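PDB 3III: CocE/NonD family hydrolase from Staphylococcus aureus subsp. aureus COL, which probably hydrolyses ester or amide bonds, as a serine hydrolase of the CocE/NonD family with an alpha/beta-hydrolase domain and a beta-rich C-terminal domain. Local coordinates for residues D392-V406 and S499-V513. Residues are numbered along the deposited sequence; the frame is centred on the assembly and turned at random.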
loop_
_atom_site.group_PDB
_atom_site.type_symbol
_atom_site.label_atom_id
_atom_site.label_comp_id
_atom_site.label_asym_id
_atom_site.label_seq_id
_atom_site.Cartn_x
_atom_site.Cartn_y
_atom_site.Cartn_z
ATOM N N ASP A 392 22.694 8.960 -15.224
ATOM C CA ASP A 392 21.699 9.715 -14.501
ATOM C C ASP A 392 22.236 11.101 -14.225
ATOM O O ASP A 392 23.374 11.381 -14.569
ATOM C CB ASP A 392 21.314 8.975 -13.222
ATOM C CG ASP A 392 22.476 8.829 -12.230
ATOM O OD1 ASP A 392 23.254 9.773 -12.076
ATOM O OD2 ASP A 392 22.573 7.761 -11.590
ATOM N N VAL A 393 21.426 12.008 -13.692
ATOM C CA VAL A 393 22.010 13.213 -13.104
ATOM C C VAL A 393 21.660 13.203 -11.634
ATOM O O VAL A 393 20.587 12.729 -11.256
ATOM C CB VAL A 393 21.526 14.506 -13.757
ATOM C CG1 VAL A 393 22.059 14.615 -15.205
ATOM C CG2 VAL A 393 20.024 14.634 -13.699
ATOM N N SER A 394 22.544 13.729 -10.796
ATOM C CA SER A 394 22.256 13.758 -9.391
ATOM C C SER A 394 22.681 15.039 -8.692
ATOM O O SER A 394 23.474 15.794 -9.211
ATOM C CB SER A 394 22.818 12.522 -8.708
ATOM O OG SER A 394 24.133 12.714 -8.322
ATOM N N PHE A 395 22.070 15.284 -7.543
ATOM C CA PHE A 395 22.169 16.542 -6.808
ATOM C C PHE A 395 22.167 16.307 -5.321
ATOM O O PHE A 395 21.261 15.646 -4.801
ATOM C CB PHE A 395 20.982 17.418 -7.152
ATOM C CG PHE A 395 20.800 17.622 -8.628
ATOM C CD1 PHE A 395 21.424 18.685 -9.271
ATOM C CD2 PHE A 395 20.051 16.730 -9.385
ATOM C CE1 PHE A 395 21.312 18.875 -10.604
ATOM C CE2 PHE A 395 19.957 16.911 -10.782
ATOM C CZ PHE A 395 20.554 17.978 -11.382
ATOM N N LYS A 396 23.127 16.893 -4.621
ATOM C CA LYS A 396 23.360 16.545 -3.222
ATOM C C LYS A 396 23.351 17.745 -2.316
ATOM O O LYS A 396 23.809 18.830 -2.715
ATOM C CB LYS A 396 24.692 15.872 -3.008
ATOM C CG LYS A 396 24.854 14.555 -3.695
ATOM C CD LYS A 396 26.313 14.139 -3.576
ATOM C CE LYS A 396 26.512 12.755 -4.092
ATOM N NZ LYS A 396 27.836 12.619 -4.729
ATOM N N TYR A 397 22.873 17.499 -1.094
ATOM C CA TYR A 397 22.943 18.423 0.017
ATOM C C TYR A 397 23.403 17.682 1.292
ATOM O O TYR A 397 22.823 16.685 1.677
ATOM C CB TYR A 397 21.563 19.039 0.246
ATOM C CG TYR A 397 21.531 20.011 1.384
ATOM C CD1 TYR A 397 21.954 21.317 1.214
ATOM C CD2 TYR A 397 21.119 19.594 2.675
ATOM C CE1 TYR A 397 21.981 22.221 2.277
ATOM C CE2 TYR A 397 21.153 20.480 3.749
ATOM C CZ TYR A 397 21.571 21.805 3.534
ATOM O OH TYR A 397 21.618 22.699 4.565
ATOM N N THR A 398 24.453 18.183 1.933
ATOM C CA THR A 398 24.960 17.617 3.168
ATOM C C THR A 398 24.436 18.450 4.330
ATOM O O THR A 398 24.603 19.658 4.370
ATOM C CB THR A 398 26.494 17.613 3.151
ATOM O OG1 THR A 398 26.922 16.689 2.135
ATOM C CG2 THR A 398 27.068 17.138 4.481
ATOM N N PHE A 399 23.804 17.779 5.294
ATOM C CA PHE A 399 23.175 18.476 6.433
ATOM C C PHE A 399 24.188 18.926 7.456
ATOM O O PHE A 399 25.155 18.225 7.763
ATOM C CB PHE A 399 22.123 17.596 7.092
ATOM C CG PHE A 399 20.970 17.352 6.208
ATOM C CD1 PHE A 399 19.910 18.236 6.184
ATOM C CD2 PHE A 399 20.967 16.287 5.345
ATOM C CE1 PHE A 399 18.848 18.039 5.328
ATOM C CE2 PHE A 399 19.895 16.101 4.486
ATOM C CZ PHE A 399 18.836 16.983 4.500
ATOM N N ASP A 400 23.954 20.130 7.944
ATOM C CA ASP A 400 24.777 20.713 9.005
ATOM C C ASP A 400 24.217 20.405 10.380
ATOM O O ASP A 400 24.845 20.656 11.402
ATOM C CB ASP A 400 24.832 22.220 8.828
ATOM C CG ASP A 400 25.895 22.663 7.855
ATOM O OD1 ASP A 400 26.971 22.019 7.792
ATOM O OD2 ASP A 400 25.699 23.721 7.209
ATOM N N LYS A 401 23.029 19.839 10.440
ATOM C CA LYS A 401 22.440 19.434 11.713
ATOM C C LYS A 401 21.448 18.324 11.457
ATOM O O LYS A 401 20.996 18.185 10.353
ATOM C CB LYS A 401 21.715 20.593 12.418
ATOM C CG LYS A 401 20.537 21.185 11.692
ATOM C CD LYS A 401 20.058 22.440 12.457
ATOM C CE LYS A 401 18.631 22.817 12.121
ATOM N NZ LYS A 401 18.599 23.509 10.788
ATOM N N ASP A 402 21.184 17.529 12.480
ATOM C CA ASP A 402 20.186 16.477 12.387
ATOM C C ASP A 402 18.848 17.048 11.884
ATOM O O ASP A 402 18.341 18.002 12.458
ATOM C CB ASP A 402 19.959 15.857 13.748
ATOM C CG ASP A 402 21.129 14.999 14.242
ATOM O OD1 ASP A 402 22.171 14.851 13.584
ATOM O OD2 ASP A 402 20.944 14.444 15.325
ATOM N N THR A 403 18.303 16.464 10.811
ATOM C CA THR A 403 17.086 16.945 10.201
ATOM C C THR A 403 16.174 15.787 9.929
ATOM O O THR A 403 16.621 14.813 9.316
ATOM C CB THR A 403 17.422 17.636 8.873
ATOM O OG1 THR A 403 18.328 18.714 9.168
ATOM C CG2 THR A 403 16.175 18.159 8.133
ATOM N N GLU A 404 14.907 15.909 10.321
ATOM C CA GLU A 404 13.898 14.880 10.013
ATOM C C GLU A 404 12.974 15.316 8.887
ATOM O O GLU A 404 12.362 16.379 8.949
ATOM C CB GLU A 404 13.102 14.464 11.247
ATOM C CG GLU A 404 14.033 13.929 12.366
ATOM C CD GLU A 404 13.351 13.440 13.626
ATOM O OE1 GLU A 404 12.126 13.631 13.825
ATOM O OE2 GLU A 404 14.091 12.838 14.448
ATOM N N LEU A 405 12.890 14.473 7.862
ATOM C CA LEU A 405 12.016 14.672 6.728
ATOM C C LEU A 405 10.903 13.626 6.782
ATOM O O LEU A 405 11.145 12.438 6.631
ATOM C CB LEU A 405 12.779 14.519 5.413
ATOM C CG LEU A 405 13.932 15.513 5.206
ATOM C CD1 LEU A 405 14.306 15.386 3.757
ATOM C CD2 LEU A 405 13.576 16.947 5.588
ATOM N N VAL A 406 9.671 14.070 7.002
ATOM C CA VAL A 406 8.546 13.150 7.101
ATOM C C VAL A 406 7.376 13.685 6.318
ATOM O O VAL A 406 6.760 14.662 6.703
ATOM C CB VAL A 406 8.151 12.889 8.557
ATOM C CG1 VAL A 406 6.923 11.912 8.638
ATOM C CG2 VAL A 406 9.318 12.301 9.384
ATOM N N SER A 499 7.623 9.402 2.762
ATOM C CA SER A 499 8.753 8.748 3.407
ATOM C C SER A 499 9.082 9.466 4.736
ATOM O O SER A 499 8.742 10.599 4.914
ATOM C CB SER A 499 9.949 8.756 2.459
ATOM O OG SER A 499 10.461 10.039 2.291
ATOM N N GLY A 500 9.684 8.745 5.664
ATOM C CA GLY A 500 10.083 9.283 6.973
ATOM C C GLY A 500 11.486 8.880 7.302
ATOM O O GLY A 500 11.755 7.687 7.520
ATOM N N THR A 501 12.382 9.858 7.429
ATOM C CA THR A 501 13.807 9.576 7.495
ATOM C C THR A 501 14.544 10.651 8.249
ATOM O O THR A 501 14.217 11.845 8.088
ATOM C CB THR A 501 14.384 9.495 6.034
ATOM O OG1 THR A 501 13.410 8.855 5.203
ATOM C CG2 THR A 501 15.752 8.730 5.964
ATOM N N LEU A 502 15.492 10.234 9.088
ATOM C CA LEU A 502 16.450 11.117 9.748
ATOM C C LEU A 502 17.666 11.266 8.850
ATOM O O LEU A 502 18.203 10.234 8.341
ATOM C CB LEU A 502 16.959 10.471 11.046
ATOM C CG LEU A 502 18.054 11.132 11.875
ATOM C CD1 LEU A 502 17.597 12.540 12.337
ATOM C CD2 LEU A 502 18.340 10.166 13.086
ATOM N N PHE A 503 18.119 12.512 8.676
ATOM C CA PHE A 503 19.422 12.780 8.077
ATOM C C PHE A 503 20.228 13.405 9.188
ATOM O O PHE A 503 19.903 14.505 9.640
ATOM C CB PHE A 503 19.282 13.732 6.839
ATOM C CG PHE A 503 18.565 13.119 5.691
ATOM C CD1 PHE A 503 19.273 12.579 4.610
ATOM C CD2 PHE A 503 17.190 12.983 5.703
ATOM C CE1 PHE A 503 18.618 11.984 3.561
ATOM C CE2 PHE A 503 16.521 12.362 4.646
ATOM C CZ PHE A 503 17.222 11.856 3.589
ATOM N N LYS A 504 21.221 12.688 9.711
ATOM C CA LYS A 504 22.068 13.213 10.775
ATOM C C LYS A 504 23.026 14.250 10.240
ATOM O O LYS A 504 23.331 14.264 9.075
ATOM C CB LYS A 504 22.878 12.101 11.454
ATOM C CG LYS A 504 22.040 10.971 12.133
ATOM C CD LYS A 504 23.023 9.852 12.594
ATOM C CE LYS A 504 22.405 8.908 13.606
ATOM N NZ LYS A 504 23.471 7.971 14.151
ATOM N N GLN A 505 23.526 15.120 11.120
ATOM C CA GLN A 505 24.556 16.065 10.766
ATOM C C GLN A 505 25.665 15.326 10.067
ATOM O O GLN A 505 26.151 14.312 10.594
ATOM C CB GLN A 505 25.143 16.708 12.062
ATOM C CG GLN A 505 26.374 17.579 11.770
ATOM C CD GLN A 505 26.941 18.153 13.055
ATOM O OE1 GLN A 505 26.808 17.547 14.144
ATOM N NE2 GLN A 505 27.591 19.307 12.944
ATOM N N GLY A 506 26.083 15.823 8.896
ATOM C CA GLY A 506 27.127 15.154 8.125
ATOM C C GLY A 506 26.640 14.174 7.091
ATOM O O GLY A 506 27.400 13.741 6.209
ATOM N N GLU A 507 25.367 13.786 7.182
ATOM C CA GLU A 507 24.785 12.889 6.193
ATOM C C GLU A 507 24.248 13.700 5.015
ATOM O O GLU A 507 24.041 14.894 5.141
ATOM C CB GLU A 507 23.705 12.001 6.840
ATOM C CG GLU A 507 24.329 10.987 7.849
ATOM C CD GLU A 507 23.386 9.911 8.376
ATOM O OE1 GLU A 507 22.211 10.190 8.712
ATOM O OE2 GLU A 507 23.870 8.757 8.495
ATOM N N THR A 508 23.999 13.034 3.891
ATOM C CA THR A 508 23.635 13.710 2.638
ATOM C C THR A 508 22.345 13.200 2.053
ATOM O O THR A 508 22.111 12.011 2.043
ATOM C CB THR A 508 24.752 13.441 1.656
ATOM O OG1 THR A 508 25.959 13.998 2.215
ATOM C CG2 THR A 508 24.472 14.066 0.219
ATOM N N LEU A 509 21.540 14.094 1.515
ATOM C CA LEU A 509 20.402 13.718 0.700
ATOM C C LEU A 509 20.806 13.903 -0.722
ATOM O O LEU A 509 21.459 14.928 -1.103
ATOM C CB LEU A 509 19.191 14.611 1.056
ATOM C CG LEU A 509 17.919 14.409 0.221
ATOM C CD1 LEU A 509 16.638 14.840 1.021
ATOM C CD2 LEU A 509 17.985 15.134 -1.108
ATOM N N GLU A 510 20.447 12.928 -1.531
ATOM C CA GLU A 510 20.765 12.943 -2.948
ATOM C C GLU A 510 19.504 12.727 -3.758
ATOM O O GLU A 510 18.764 11.766 -3.531
ATOM C CB GLU A 510 21.771 11.867 -3.292
ATOM C CG GLU A 510 22.247 11.889 -4.753
ATOM C CD GLU A 510 23.185 10.719 -5.058
ATOM O OE1 GLU A 510 23.026 9.625 -4.453
ATOM O OE2 GLU A 510 24.083 10.891 -5.890
ATOM N N VAL A 511 19.250 13.648 -4.679
ATOM C CA VAL A 511 18.240 13.464 -5.686
ATOM C C VAL A 511 18.901 12.828 -6.908
ATOM O O VAL A 511 19.913 13.328 -7.375
ATOM C CB VAL A 511 17.676 14.818 -6.166
ATOM C CG1 VAL A 511 16.873 14.597 -7.449
ATOM C CG2 VAL A 511 16.845 15.425 -5.125
ATOM N N VAL A 512 18.268 11.808 -7.492
ATOM C CA VAL A 512 18.735 11.178 -8.713
ATOM C C VAL A 512 17.584 11.278 -9.728
ATOM O O VAL A 512 16.432 11.035 -9.379
ATOM C CB VAL A 512 19.032 9.692 -8.495
ATOM C CG1 VAL A 512 19.441 9.012 -9.809
ATOM C CG2 VAL A 512 20.082 9.493 -7.387
ATOM N N VAL A 513 17.905 11.630 -10.973
ATOM C CA VAL A 513 16.950 11.631 -12.059
ATOM C C VAL A 513 17.543 10.780 -13.179
ATOM O O VAL A 513 18.727 10.949 -13.563
ATOM C CB VAL A 513 16.616 13.064 -12.522
ATOM C CG1 VAL A 513 15.548 13.018 -13.687
ATOM C CG2 VAL A 513 16.122 13.910 -11.378
HETATM O O HOH W 1 12.169 11.016 4.222
#
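Phe399 and Phe503 meet where two antiparallel strand pairs, 392-398 with 508-513 and 403-406 with 499-503, turn into one another. The Phe399 ring presents CE2 to CB of Phe503 at 3.4 Å in an oblique contact, the ring planes inclined at 39°. Tyr397 CD2 lies over the centre of one Phe399 face, and Leu509 CB reaches the ring edge. Leu405 continues the apolar cluster: its CD1 touches Leu509 CD1 at 3.6 Å and Phe503 CE2 at 3.9 Å, its side chain running roughly perpendicular to Phe503.

On the opposite face of the first strand pair, Ser394, Lys396 and Glu510 form a polar group beside Val512. Glu510, with CG anti to the backbone N (chi1 -175°) and an extended chain, lies alongside Lys396 and brings OE2 within 3.0 Å of Ser394 OG, which donates from the anti side, 23° out of the carboxylate plane. Lys396 NZ stays 4.3 Å from Glu510 OE2, too far for an ion pair, so any attraction is probably long-range. At the bend, Asp402 OD1 uses its anti lone pair to accept a nearly straight bond from Gln505 N at 2.8 Å, tying the loop to the type II turn Lys504-Glu507. Glu507 OE1 accepts from Lys504 N and pairs with Lys431.

Backbone ladders, such as Tyr397 with Leu509 and Thr403 with Phe503, thus set the register; the aromatic-aliphatic cluster is largely buried, while the Asp402-Gln505 bond, between exposed residues, ties the loops carrying the chain from one sheet to the other.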